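PDB 4KSA: malonyl-CoA decarboxylase from Rhodopseudomonas palustris, which probably catalyses the decarboxylation of malonyl-CoA to acetyl-CoA and carbon dioxide. Local coordinates for residues Asp70-Ala82 with Met139-Leu153. Sequence-based numbering, arbitrary orientation.
Sequences DEDDKLAFLDALA and MREAVLARIAAHPQL
The Leu78 side chain sits as a knob among Met139, Ala142, Val143 and Arg146. Leu78 CD1 rests 3.8 Å from Ala142 CB and also lies over one face of the Arg146 guanidinium, offset toward its rim. Leu75 CB sits at the edge of that group, in its plane. The Arg146 chain bends at chi2 and chi3, which brings the guanidinium back to Glu71. OE1 of Glu71 forms a salt bridge with Arg146 NH2 at 3.2 Å, the carboxylate and guanidinium planes 50° apart. Selenomethionine Met139 keeps CG anti to its backbone N (chi1 -177°). Met139 SE thereby reaches the edge of the Phe77 ring, 4.0 Å from Phe77 CE1, in a Met-aromatic contact. Its CE meets Leu81 CD1 tip to tip. Gln152 NE2 donates a hydrogen bond to Asp79 OD1 at 2.6 Å, nearly along the C-O axis of the acceptor. Replacing Asp79 with alanine would probably leave the Gln152 amide without this acceptor and free to turn. Tyr66 from helix 52-68 also packs on Leu78, Met139 and Ala142. Helix segments 71-82 and 139-146 cross at -85°, a near-perpendicular helix crossing with one knob-into-hole contact, in the all-helical N-terminal part of the enzyme.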
loop_
_atom_site.group_PDB
_atom_site.type_symbol
_atom_site.label_atom_id
_atom_site.label_comp_id
_atom_site.label_asym_id
_atom_site.label_seq_id
_atom_site.Cartn_x
_atom_site.Cartn_y
_atom_site.Cartn_z
ATOM N N ASP A 70 -13.982 -38.805 11.463
ATOM C CA ASP A 70 -14.923 -39.552 10.638
ATOM C C ASP A 70 -16.203 -38.717 10.600
ATOM O O ASP A 70 -16.416 -37.877 11.469
ATOM C CB ASP A 70 -15.187 -40.919 11.292
ATOM C CG ASP A 70 -15.841 -41.924 10.348
ATOM O OD1 ASP A 70 -16.137 -43.056 10.807
ATOM O OD2 ASP A 70 -16.056 -41.600 9.155
ATOM N N GLU A 71 -17.052 -38.932 9.600
ATOM C CA GLU A 71 -18.286 -38.171 9.511
ATOM C C GLU A 71 -19.150 -38.441 10.738
ATOM O O GLU A 71 -19.866 -37.563 11.223
ATOM C CB GLU A 71 -19.059 -38.538 8.251
ATOM C CG GLU A 71 -20.034 -37.456 7.862
ATOM C CD GLU A 71 -19.332 -36.107 7.674
ATOM O OE1 GLU A 71 -19.948 -35.053 7.971
ATOM O OE2 GLU A 71 -18.159 -36.109 7.225
ATOM N N ASP A 72 -19.082 -39.672 11.228
ATOM C CA ASP A 72 -19.828 -40.069 12.403
ATOM C C ASP A 72 -19.230 -39.347 13.599
ATOM O O ASP A 72 -19.957 -38.855 14.456
ATOM C CB ASP A 72 -19.721 -41.581 12.635
ATOM C CG ASP A 72 -20.614 -42.398 11.703
ATOM O OD1 ASP A 72 -21.252 -41.818 10.788
ATOM O OD2 ASP A 72 -20.670 -43.637 11.895
ATOM N N ASP A 73 -17.903 -39.283 13.667
ATOM C CA ASP A 73 -17.268 -38.618 14.797
ATOM C C ASP A 73 -17.497 -37.107 14.770
ATOM O O ASP A 73 -17.626 -36.482 15.822
ATOM C CB ASP A 73 -15.767 -38.946 14.868
ATOM C CG ASP A 73 -15.496 -40.405 15.265
ATOM O OD1 ASP A 73 -16.107 -40.888 16.248
ATOM O OD2 ASP A 73 -14.663 -41.065 14.597
ATOM N N LYS A 74 -17.550 -36.513 13.579
ATOM C CA LYS A 74 -17.824 -35.081 13.478
ATOM C C LYS A 74 -19.204 -34.877 14.070
ATOM O O LYS A 74 -19.397 -34.130 15.027
ATOM C CB LYS A 74 -17.849 -34.611 12.017
ATOM C CG LYS A 74 -16.502 -34.215 11.453
ATOM C CD LYS A 74 -16.643 -33.493 10.130
ATOM C CE LYS A 74 -15.288 -33.247 9.531
ATOM N NZ LYS A 74 -14.545 -34.535 9.360
ATOM N N LEU A 75 -20.153 -35.592 13.489
ATOM C CA LEU A 75 -21.536 -35.516 13.889
ATOM C C LEU A 75 -21.746 -35.715 15.387
ATOM O O LEU A 75 -22.535 -35.002 16.003
ATOM C CB LEU A 75 -22.351 -36.533 13.090
ATOM C CG LEU A 75 -23.813 -36.150 12.849
ATOM C CD1 LEU A 75 -24.406 -37.061 11.788
ATOM C CD2 LEU A 75 -24.607 -36.246 14.156
ATOM N N ALA A 76 -21.041 -36.667 15.987
ATOM C CA ALA A 76 -21.224 -36.904 17.414
ATOM C C ALA A 76 -20.816 -35.656 18.169
ATOM O O ALA A 76 -21.512 -35.231 19.092
ATOM C CB ALA A 76 -20.400 -38.097 17.871
ATOM N N PHE A 77 -19.697 -35.062 17.754
ATOM C CA PHE A 77 -19.179 -33.854 18.390
ATOM C C PHE A 77 -20.159 -32.679 18.292
ATOM O O PHE A 77 -20.390 -31.953 19.271
ATOM C CB PHE A 77 -17.826 -33.468 17.780
ATOM C CG PHE A 77 -17.321 -32.140 18.248
ATOM C CD1 PHE A 77 -17.306 -31.046 17.392
ATOM C CD2 PHE A 77 -16.920 -31.966 19.561
ATOM C CE1 PHE A 77 -16.901 -29.791 17.842
ATOM C CE2 PHE A 77 -16.513 -30.712 20.028
ATOM C CZ PHE A 77 -16.504 -29.621 19.164
ATOM N N LEU A 78 -20.733 -32.492 17.110
ATOM C CA LEU A 78 -21.691 -31.423 16.925
ATOM C C LEU A 78 -22.843 -31.670 17.882
ATOM O O LEU A 78 -23.304 -30.744 18.537
ATOM C CB LEU A 78 -22.190 -31.387 15.480
ATOM C CG LEU A 78 -21.165 -31.065 14.392
ATOM C CD1 LEU A 78 -21.866 -30.926 13.040
ATOM C CD2 LEU A 78 -20.450 -29.770 14.745
ATOM N N ASP A 79 -23.304 -32.920 17.979
ATOM C CA ASP A 79 -24.403 -33.245 18.888
ATOM C C ASP A 79 -23.974 -32.974 20.320
ATOM O O ASP A 79 -24.760 -32.507 21.129
ATOM C CB ASP A 79 -24.841 -34.704 18.727
ATOM C CG ASP A 79 -25.836 -34.894 17.576
ATOM O OD1 ASP A 79 -26.766 -34.070 17.454
ATOM O OD2 ASP A 79 -25.709 -35.869 16.802
ATOM N N ALA A 80 -22.712 -33.259 20.619
ATOM C CA ALA A 80 -22.155 -33.023 21.945
ATOM C C ALA A 80 -22.256 -31.526 22.270
ATOM O O ALA A 80 -22.456 -31.155 23.431
ATOM C CB ALA A 80 -20.685 -33.476 21.999
ATOM N N LEU A 81 -22.115 -30.668 21.258
ATOM C CA LEU A 81 -22.208 -29.241 21.507
ATOM C C LEU A 81 -23.613 -28.916 21.974
ATOM O O LEU A 81 -23.812 -27.983 22.748
ATOM C CB LEU A 81 -21.884 -28.414 20.252
ATOM C CG LEU A 81 -20.467 -28.505 19.661
ATOM C CD1 LEU A 81 -20.436 -27.812 18.315
ATOM C CD2 LEU A 81 -19.446 -27.901 20.602
ATOM N N ALA A 82 -24.588 -29.699 21.525
ATOM C CA ALA A 82 -25.969 -29.438 21.903
ATOM C C ALA A 82 -26.352 -29.908 23.298
ATOM O O ALA A 82 -26.962 -29.139 24.056
ATOM C CB ALA A 82 -26.922 -30.029 20.883
HETATM N N MSE A 139 -17.490 -25.506 9.946
HETATM C CA MSE A 139 -18.170 -26.264 10.993
HETATM C C MSE A 139 -19.634 -25.831 11.105
HETATM O O MSE A 139 -20.524 -26.645 11.315
HETATM C CB MSE A 139 -17.451 -26.055 12.330
HETATM C CG MSE A 139 -18.023 -26.873 13.508
HETATM SE SE MSE A 139 -16.887 -26.819 15.098
HETATM C CE MSE A 139 -18.038 -25.875 16.301
ATOM N N ARG A 140 -19.886 -24.542 10.952
ATOM C CA ARG A 140 -21.241 -24.060 11.031
ATOM C C ARG A 140 -22.013 -24.590 9.824
ATOM O O ARG A 140 -23.203 -24.871 9.898
ATOM C CB ARG A 140 -21.249 -22.531 11.055
ATOM C CG ARG A 140 -22.553 -21.955 11.573
ATOM C CD ARG A 140 -23.023 -20.769 10.747
ATOM N NE ARG A 140 -24.429 -20.526 11.025
ATOM C CZ ARG A 140 -25.213 -19.721 10.326
ATOM N NH1 ARG A 140 -26.485 -19.588 10.675
ATOM N NH2 ARG A 140 -24.736 -19.055 9.288
ATOM N N GLU A 141 -21.325 -24.730 8.702
ATOM C CA GLU A 141 -21.961 -25.257 7.496
ATOM C C GLU A 141 -22.487 -26.671 7.796
ATOM O O GLU A 141 -23.583 -27.040 7.374
ATOM C CB GLU A 141 -20.948 -25.303 6.354
ATOM C CG GLU A 141 -21.486 -25.837 5.052
ATOM C CD GLU A 141 -20.412 -25.907 3.966
ATOM O OE1 GLU A 141 -20.691 -26.499 2.903
ATOM O OE2 GLU A 141 -19.291 -25.364 4.166
ATOM N N ALA A 142 -21.691 -27.440 8.544
ATOM C CA ALA A 142 -22.030 -28.798 8.942
ATOM C C ALA A 142 -23.262 -28.829 9.835
ATOM O O ALA A 142 -24.181 -29.609 9.600
ATOM C CB ALA A 142 -20.864 -29.431 9.669
ATOM N N VAL A 143 -23.296 -27.990 10.863
ATOM C CA VAL A 143 -24.466 -28.016 11.717
ATOM C C VAL A 143 -25.681 -27.560 10.904
ATOM O O VAL A 143 -26.784 -28.045 11.120
ATOM C CB VAL A 143 -24.276 -27.167 13.018
ATOM C CG1 VAL A 143 -22.922 -26.523 13.022
ATOM C CG2 VAL A 143 -25.384 -26.138 13.161
ATOM N N LEU A 144 -25.487 -26.647 9.954
ATOM C CA LEU A 144 -26.618 -26.199 9.147
ATOM C C LEU A 144 -27.145 -27.355 8.320
ATOM O O LEU A 144 -28.352 -27.497 8.139
ATOM C CB LEU A 144 -26.231 -25.041 8.219
ATOM C CG LEU A 144 -26.317 -23.677 8.908
ATOM C CD1 LEU A 144 -25.725 -22.562 8.062
ATOM C CD2 LEU A 144 -27.763 -23.408 9.209
ATOM N N ALA A 145 -26.239 -28.186 7.827
ATOM C CA ALA A 145 -26.620 -29.320 7.007
ATOM C C ALA A 145 -27.298 -30.407 7.834
ATOM O O ALA A 145 -27.985 -31.269 7.293
ATOM C CB ALA A 145 -25.397 -29.885 6.296
ATOM N N ARG A 146 -27.136 -30.360 9.149
ATOM C CA ARG A 146 -27.731 -31.388 9.983
ATOM C C ARG A 146 -28.952 -31.041 10.834
ATOM O O ARG A 146 -29.430 -31.881 11.593
ATOM C CB ARG A 146 -26.625 -32.028 10.833
ATOM C CG ARG A 146 -26.122 -33.345 10.204
ATOM C CD ARG A 146 -24.652 -33.639 10.453
ATOM N NE ARG A 146 -23.780 -32.902 9.534
ATOM C CZ ARG A 146 -22.453 -33.046 9.471
ATOM N NH1 ARG A 146 -21.747 -32.326 8.600
ATOM N NH2 ARG A 146 -21.827 -33.913 10.270
ATOM N N ILE A 147 -29.484 -29.835 10.683
ATOM C CA ILE A 147 -30.646 -29.429 11.471
ATOM C C ILE A 147 -31.899 -30.238 11.126
ATOM O O ILE A 147 -32.789 -30.398 11.963
ATOM C CB ILE A 147 -30.986 -27.916 11.293
ATOM C CG1 ILE A 147 -29.827 -27.044 11.772
ATOM C CG2 ILE A 147 -32.238 -27.562 12.087
ATOM C CD1 ILE A 147 -29.526 -27.215 13.228
ATOM N N ALA A 148 -31.984 -30.740 9.899
ATOM C CA ALA A 148 -33.154 -31.524 9.502
ATOM C C ALA A 148 -33.174 -32.843 10.268
ATOM O O ALA A 148 -34.086 -33.122 11.044
ATOM C CB ALA A 148 -33.118 -31.796 8.022
ATOM N N ALA A 149 -32.145 -33.646 10.042
ATOM C CA ALA A 149 -32.015 -34.934 10.696
ATOM C C ALA A 149 -31.695 -34.795 12.181
ATOM O O ALA A 149 -31.749 -35.775 12.919
ATOM C CB ALA A 149 -30.928 -35.751 10.001
ATOM N N HIS A 150 -31.352 -33.590 12.624
ATOM C CA HIS A 150 -31.023 -33.377 14.026
ATOM C C HIS A 150 -31.473 -31.998 14.463
ATOM O O HIS A 150 -30.675 -31.089 14.630
ATOM C CB HIS A 150 -29.521 -33.510 14.248
ATOM C CG HIS A 150 -28.975 -34.870 13.936
ATOM N ND1 HIS A 150 -29.022 -35.417 12.672
ATOM C CD2 HIS A 150 -28.326 -35.769 14.713
ATOM C CE1 HIS A 150 -28.420 -36.593 12.682
ATOM N NE2 HIS A 150 -27.988 -36.828 13.907
ATOM N N PRO A 151 -32.770 -31.837 14.692
ATOM C CA PRO A 151 -33.350 -30.559 15.108
ATOM C C PRO A 151 -32.797 -29.910 16.382
ATOM O O PRO A 151 -33.055 -28.733 16.636
ATOM C CB PRO A 151 -34.835 -30.888 15.212
ATOM C CG PRO A 151 -34.803 -32.305 15.669
ATOM C CD PRO A 151 -33.765 -32.916 14.775
ATOM N N GLN A 152 -32.040 -30.658 17.176
ATOM C CA GLN A 152 -31.496 -30.107 18.417
ATOM C C GLN A 152 -30.305 -29.203 18.180
ATOM O O GLN A 152 -29.981 -28.367 19.025
ATOM C CB GLN A 152 -31.090 -31.221 19.396
ATOM C CG GLN A 152 -31.294 -32.644 18.869
ATOM C CD GLN A 152 -30.185 -33.113 17.937
ATOM O OE1 GLN A 152 -30.455 -33.680 16.884
ATOM N NE2 GLN A 152 -28.932 -32.894 18.337
ATOM N N LEU A 153 -29.654 -29.376 17.035
ATOM C CA LEU A 153 -28.494 -28.573 16.677
ATOM C C LEU A 153 -28.895 -27.139 16.324
ATOM O O LEU A 153 -28.040 -26.297 16.076
ATOM C CB LEU A 153 -27.763 -29.195 15.485
ATOM C CG LEU A 153 -27.092 -30.548 15.701
ATOM C CD1 LEU A 153 -26.452 -31.005 14.399
ATOM C CD2 LEU A 153 -26.052 -30.442 16.811
#